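PDB 4TQJ: lectin 2, which recognises and binds N-acetylglucosamine at the non-reducing end of glycans, as a fungal lectin built as a beta-propeller. Local coordinates for residues V84-G89 with G146-G151; N270-D275 with Q318-V323; Y307-L310 with T316-S319. The protein carries 1 engineered substitution. One frame throughout, in Å; residues are numbered along the deposited sequence.

Contact 1: residues V84-G89 with G146-G151; sequences VSVNNG and GGLNFG
Leu-148 meets Val-84 and Val-86 without any flat group between them: aliphatic branches lie against aliphatic branches, and the ring of Phe-150 stops short, its CE2 5.2 Å from Val-84 CG2. That ring rests instead on Val-100 and Ile-101 of strand 98-101. Leucine's fork does the touching. Its CD1 approaches Val-86 CG2 at 3.9 Å, while CD2 reaches more loosely to Val-84 CG1 at 4.3 Å. Leu-148 occupies the third position of a type I' beta turn from Gly-146 to Asn-149, closed by Asn-149 N to Gly-146 O at 3.0 Å. With CG anti to the carbonyl carbon (chi1 -63°), its side chain extends toward the neighbouring blade. This is how adjacent blades of a beta-propeller meet at the outer rim: 84-89 runs from the end of the third strand into the connection to the fourth, 146-151 lies in the matching connection of the next blade, and Leu-148 also lies on Val-100 and Thr-66. Beyond Val-86 the chain bends in an Asx turn, where Gly-89 N donates to Asn-87 OD1 at 2.8 Å, the donor tilted 34° from the carbonyl plane. Asn-87 ND2 is in turn bonded to Gly-72 O.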
# COMPACT_ATOMS: atom_id res chain seq x y z
N VAL A 84 20.92 -2.29 -7.00
CA VAL A 84 19.54 -2.34 -6.55
C VAL A 84 19.42 -2.65 -5.06
O VAL A 84 20.11 -3.54 -4.56
CB VAL A 84 18.74 -3.43 -7.32
CG1 VAL A 84 17.31 -3.53 -6.78
CG2 VAL A 84 18.74 -3.15 -8.81
N SER A 85 18.56 -1.91 -4.37
CA SER A 85 18.18 -2.23 -3.00
C SER A 85 16.74 -2.72 -2.97
O SER A 85 15.80 -1.94 -3.11
CB SER A 85 18.34 -1.03 -2.06
OG SER A 85 19.69 -0.87 -1.65
N VAL A 86 16.58 -4.02 -2.78
CA VAL A 86 15.27 -4.63 -2.84
C VAL A 86 14.38 -4.24 -1.65
O VAL A 86 14.77 -4.36 -0.50
CB VAL A 86 15.39 -6.16 -2.97
CG1 VAL A 86 14.02 -6.82 -2.87
CG2 VAL A 86 16.08 -6.50 -4.29
N ASN A 87 13.18 -3.75 -1.96
CA ASN A 87 12.13 -3.51 -0.97
C ASN A 87 11.55 -4.85 -0.49
O ASN A 87 10.83 -5.51 -1.23
CB ASN A 87 11.04 -2.66 -1.62
CG ASN A 87 9.88 -2.35 -0.69
OD1 ASN A 87 9.66 -2.99 0.34
ND2 ASN A 87 9.09 -1.36 -1.09
N ASN A 88 11.86 -5.24 0.75
CA ASN A 88 11.45 -6.56 1.24
C ASN A 88 9.95 -6.71 1.46
O ASN A 88 9.47 -7.73 1.97
CB ASN A 88 12.21 -6.94 2.52
CG ASN A 88 11.46 -6.54 3.79
OD1 ASN A 88 10.89 -5.44 3.86
ND2 ASN A 88 11.45 -7.42 4.79
N GLY A 89 9.19 -5.68 1.08
CA GLY A 89 7.75 -5.71 1.29
C GLY A 89 7.35 -4.99 2.56
O GLY A 89 6.65 -3.98 2.51
N GLY A 146 14.29 -11.95 -13.98
CA GLY A 146 13.96 -12.50 -12.68
C GLY A 146 15.15 -12.71 -11.77
O GLY A 146 16.26 -13.01 -12.23
N GLY A 147 14.92 -12.54 -10.47
CA GLY A 147 15.94 -12.78 -9.46
C GLY A 147 17.11 -11.83 -9.55
O GLY A 147 18.21 -12.14 -9.07
N LEU A 148 16.88 -10.67 -10.16
CA LEU A 148 17.92 -9.67 -10.36
C LEU A 148 18.97 -10.11 -11.39
O LEU A 148 20.07 -9.57 -11.43
CB LEU A 148 18.58 -9.25 -9.04
CG LEU A 148 17.69 -8.57 -7.98
CD1 LEU A 148 18.55 -8.03 -6.84
CD2 LEU A 148 16.84 -7.45 -8.55
N ASN A 149 18.61 -11.10 -12.21
CA ASN A 149 19.43 -11.44 -13.36
C ASN A 149 18.95 -10.63 -14.55
O ASN A 149 17.79 -10.75 -14.97
CB ASN A 149 19.38 -12.94 -13.67
CG ASN A 149 19.90 -13.79 -12.53
OD1 ASN A 149 19.12 -14.39 -11.78
ND2 ASN A 149 21.21 -13.82 -12.37
N PHE A 150 19.83 -9.80 -15.08
CA PHE A 150 19.50 -8.98 -16.23
C PHE A 150 20.24 -9.48 -17.47
O PHE A 150 21.46 -9.65 -17.45
CB PHE A 150 19.81 -7.51 -15.94
CG PHE A 150 18.82 -6.86 -15.03
CD1 PHE A 150 17.74 -6.15 -15.54
CD2 PHE A 150 18.94 -6.98 -13.65
CE1 PHE A 150 16.82 -5.56 -14.70
CE2 PHE A 150 18.02 -6.39 -12.80
CZ PHE A 150 16.96 -5.68 -13.32
N GLY A 151 19.49 -9.72 -18.54
CA GLY A 151 20.08 -10.13 -19.80
C GLY A 151 21.14 -9.16 -20.29
O GLY A 151 21.36 -8.11 -19.69

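Contact 2: residues N270-D275 with Q318-V323; sequences NDFGTD and QSAKLV
Asn-270, just past the end of strand 266-269, reaches Ala-320 through a single water. The water donates to Asn-270 OD1 at 3.1 Å and accepts from Ala-320 N at 3.0 Å, so that the side-chain amide of Asn-270, at the exit of one blade, is tied by water to a backbone N-H of the next. Asp-271 follows with a direct contact, its CB 4.1 Å from Ala-320 CB. Its carboxylate is turned back on its own chain: OD1 uses the anti lone pair to accept from Phe-272 N at 2.8 Å, with 150° at the hydrogen, and takes a second bond from Trp-278 NE1.

Phe-272 has a left-handed backbone conformation, and a chi1 of -61° sets CG beside the backbone N, from where the ring comes over to the other segment. The far end of the ring meets the alanine methyl obliquely, CE2 at 3.7 Å and CZ at 3.9 Å from Ala-320 CB. The same ring lies on Tyr-307 and Ala-309 and meets Trp-278 with planes about 50° apart. After Gly-273 the chain leaves the contact in a short 3-10 segment.

The contact thus joins two consecutive propeller blades through one methyl set against a ring and a methylene. No direct hydrogen bond crosses it; water carries the polar link, while two N-H groups restrain the carboxylate and probably help to stabilise its negative charge beside this apolar patch.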
# COMPACT_ATOMS: atom_id res chain seq x y z
N ASN A 270 -5.96 29.09 -24.39
CA ASN A 270 -5.16 30.29 -24.68
C ASN A 270 -4.41 30.81 -23.45
O ASN A 270 -4.44 32.00 -23.12
CB ASN A 270 -6.00 31.38 -25.36
CG ASN A 270 -6.94 32.09 -24.40
OD1 ASN A 270 -7.22 31.61 -23.29
ND2 ASN A 270 -7.46 33.25 -24.82
N ASP A 271 -3.69 29.90 -22.79
CA ASP A 271 -2.92 30.23 -21.60
C ASP A 271 -1.83 29.18 -21.39
O ASP A 271 -1.77 28.20 -22.12
CB ASP A 271 -3.81 30.26 -20.37
CG ASP A 271 -3.47 31.40 -19.42
OD1 ASP A 271 -2.28 31.57 -19.08
OD2 ASP A 271 -4.40 32.13 -19.03
N PHE A 272 -0.98 29.41 -20.39
CA PHE A 272 0.14 28.51 -20.05
C PHE A 272 1.32 28.65 -21.01
O PHE A 272 2.33 27.96 -20.86
CB PHE A 272 -0.32 27.05 -19.92
CG PHE A 272 -1.35 26.82 -18.84
CD1 PHE A 272 -1.02 26.99 -17.50
CD2 PHE A 272 -2.65 26.45 -19.16
CE1 PHE A 272 -1.95 26.80 -16.51
CE2 PHE A 272 -3.59 26.25 -18.17
CZ PHE A 272 -3.23 26.42 -16.83
N GLY A 273 1.21 29.57 -21.97
CA GLY A 273 2.29 29.78 -22.92
C GLY A 273 3.07 31.08 -22.74
O GLY A 273 2.75 31.90 -21.85
N THR A 274 4.08 31.30 -23.58
CA THR A 274 4.96 32.46 -23.41
C THR A 274 4.23 33.79 -23.59
O THR A 274 4.56 34.78 -22.93
CB THR A 274 6.16 32.41 -24.35
OG1 THR A 274 5.70 32.44 -25.71
CG2 THR A 274 6.96 31.11 -24.10
N ASP A 275 3.23 33.81 -24.47
CA ASP A 275 2.46 35.04 -24.67
C ASP A 275 1.81 35.53 -23.38
O ASP A 275 1.64 36.74 -23.20
CB ASP A 275 1.43 34.90 -25.80
CG ASP A 275 2.03 35.14 -27.18
OD1 ASP A 275 3.23 35.49 -27.25
OD2 ASP A 275 1.31 34.97 -28.19
N GLN A 318 -11.86 23.54 -20.77
CA GLN A 318 -12.38 24.78 -20.22
C GLN A 318 -11.24 25.80 -20.11
O GLN A 318 -10.06 25.45 -20.21
CB GLN A 318 -12.95 24.52 -18.81
CG GLN A 318 -14.19 23.65 -18.79
CD GLN A 318 -15.38 24.36 -19.40
OE1 GLN A 318 -15.57 25.56 -19.18
NE2 GLN A 318 -16.17 23.64 -20.18
N SER A 319 -11.61 27.05 -19.89
CA SER A 319 -10.63 28.10 -19.64
C SER A 319 -9.81 27.86 -18.38
O SER A 319 -10.25 27.19 -17.44
CB SER A 319 -11.33 29.47 -19.55
OG SER A 319 -11.87 29.83 -20.80
N ALA A 320 -8.61 28.41 -18.36
CA ALA A 320 -7.75 28.32 -17.20
C ALA A 320 -8.29 29.27 -16.14
O ALA A 320 -8.72 30.36 -16.46
CB ALA A 320 -6.35 28.71 -17.58
N LYS A 321 -8.26 28.84 -14.88
CA LYS A 321 -8.60 29.74 -13.78
C LYS A 321 -7.63 29.55 -12.61
O LYS A 321 -6.96 28.52 -12.51
CB LYS A 321 -10.06 29.56 -13.35
CG LYS A 321 -10.49 28.10 -13.16
CD LYS A 321 -12.02 27.96 -13.22
CE LYS A 321 -12.59 27.42 -11.92
NZ LYS A 321 -14.09 27.22 -12.00
N LEU A 322 -7.53 30.56 -11.75
CA LEU A 322 -6.68 30.46 -10.58
C LEU A 322 -7.42 29.62 -9.55
O LEU A 322 -8.53 29.96 -9.15
CB LEU A 322 -6.38 31.85 -10.02
CG LEU A 322 -5.60 31.97 -8.71
CD1 LEU A 322 -4.18 31.46 -8.88
CD2 LEU A 322 -5.58 33.42 -8.25
N VAL A 323 -6.81 28.52 -9.11
CA VAL A 323 -7.50 27.62 -8.18
C VAL A 323 -6.95 27.65 -6.76
O VAL A 323 -7.60 27.19 -5.83
CB VAL A 323 -7.52 26.18 -8.69
CG1 VAL A 323 -8.25 26.09 -10.01
CG2 VAL A 323 -6.09 25.60 -8.79
O HOH W 1 -7.69 29.93 -20.72

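Contact 3: residues Y307-L310 with T316-S319; sequences YVAL and TFQS
Leu-310 and Gln-318 fasten the two arms of a beta-hairpin connection, the link between the third and fourth strands of one four-stranded propeller blade. Gln-318 N donates to Leu-310 O at 2.9 Å, and the bond is straight both at the hydrogen (163°) and at the acceptor, nearly along the C=O axis. Phe-317 CA adds a CA-H...O contact to the same oxygen, at 3.4 Å.

Two side chains are placed round this bond by their torsions. Phe-317 holds CG opposite the carbonyl carbon (chi1 -72°), which brings its ring up beside the strand; Ala-309 O then lies at the ring edge, near its plane, 3.7 Å from CD1. Farther out, the ring packs on Val-268 and Ile-269 of the preceding blade and on Val-298. Gln-318 is bent at its second torsion (-69°). Its CB stays 3.7 Å from Leu-310 O, while the amide is carried away from the strand to Asn-312 OD1, to which NE2 is hydrogen-bonded. Gln-318 O lies 3.5 Å from Ala-309 CB.

At the pair of Ala-309 and Ser-319, whose CA atoms are 5.5 Å apart, no direct bond forms between the arms. A water bridges them instead: it accepts from Leu-310 N and donates to Ser-319 O at 2.8 Å.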
# COMPACT_ATOMS: atom_id res chain seq x y z
N TYR A 307 -2.73 27.69 -11.52
CA TYR A 307 -3.79 27.77 -12.52
C TYR A 307 -4.09 26.39 -13.09
O TYR A 307 -3.19 25.56 -13.22
CB TYR A 307 -3.39 28.72 -13.64
CG TYR A 307 -3.31 30.14 -13.18
CD1 TYR A 307 -4.37 31.02 -13.36
CD2 TYR A 307 -2.18 30.60 -12.52
CE1 TYR A 307 -4.30 32.34 -12.91
CE2 TYR A 307 -2.11 31.92 -12.07
CZ TYR A 307 -3.17 32.78 -12.26
OH TYR A 307 -3.07 34.08 -11.81
N VAL A 308 -5.34 26.16 -13.43
CA VAL A 308 -5.75 24.87 -13.97
C VAL A 308 -6.73 25.06 -15.11
O VAL A 308 -7.59 25.95 -15.06
CB VAL A 308 -6.42 23.99 -12.89
CG1 VAL A 308 -7.12 22.81 -13.51
CG2 VAL A 308 -5.39 23.55 -11.81
N ALA A 309 -6.59 24.25 -16.15
CA ALA A 309 -7.62 24.15 -17.17
C ALA A 309 -8.08 22.71 -17.20
O ALA A 309 -7.28 21.80 -17.40
CB ALA A 309 -7.10 24.58 -18.53
N LEU A 310 -9.37 22.50 -16.98
CA LEU A 310 -9.94 21.16 -16.95
C LEU A 310 -10.39 20.67 -18.32
O LEU A 310 -11.03 21.39 -19.09
CB LEU A 310 -11.11 21.10 -15.97
CG LEU A 310 -10.79 21.40 -14.51
CD1 LEU A 310 -12.07 21.38 -13.69
CD2 LEU A 310 -9.74 20.40 -13.95
N THR A 316 -10.84 18.53 -25.51
CA THR A 316 -11.06 19.98 -25.45
C THR A 316 -11.08 20.38 -23.99
O THR A 316 -11.25 19.53 -23.11
CB THR A 316 -12.38 20.43 -26.11
OG1 THR A 316 -13.49 19.87 -25.40
CG2 THR A 316 -12.44 20.02 -27.58
N PHE A 317 -10.91 21.67 -23.73
CA PHE A 317 -10.69 22.17 -22.38
C PHE A 317 -11.51 23.41 -22.05
O PHE A 317 -11.80 24.24 -22.92
CB PHE A 317 -9.20 22.51 -22.19
CG PHE A 317 -8.30 21.30 -22.11
CD1 PHE A 317 -7.84 20.84 -20.88
CD2 PHE A 317 -7.91 20.64 -23.27
CE1 PHE A 317 -7.00 19.71 -20.81
CE2 PHE A 317 -7.09 19.52 -23.21
CZ PHE A 317 -6.63 19.06 -21.98
N GLN A 318 -11.86 23.54 -20.77
CA GLN A 318 -12.38 24.78 -20.22
C GLN A 318 -11.24 25.80 -20.11
O GLN A 318 -10.06 25.45 -20.21
CB GLN A 318 -12.95 24.52 -18.81
CG GLN A 318 -14.19 23.65 -18.79
CD GLN A 318 -15.38 24.36 -19.40
OE1 GLN A 318 -15.57 25.56 -19.18
NE2 GLN A 318 -16.17 23.64 -20.18
N SER A 319 -11.61 27.05 -19.89
CA SER A 319 -10.63 28.10 -19.64
C SER A 319 -9.81 27.86 -18.38
O SER A 319 -10.25 27.19 -17.44
CB SER A 319 -11.33 29.47 -19.55
OG SER A 319 -11.87 29.83 -20.80
O HOH W 2 -10.90 24.92 -16.00

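Contacts 2 and 3 form one neighbourhood, with centres 7 Å apart and Gln-318 and Ser-319 in common. Lys-321 N probably bonds to Val-308 O at 3.0 Å, resuming the pairing of strands 306-309 and 321-324, and Phe-272 CZ packs 3.7 Å from Tyr-307 O. Contact 3 lies within one blade, between its third and fourth strands, while contact 2 sets the chain leaving the preceding blade against the approach to its outermost strand. Contact 1 is again a junction between blades, on the opposite side of the chain's centre, its centre 44 Å from that of contact 2 and 42 Å from that of contact 3. Nothing in these contacts places the N-acetylglucosamine site.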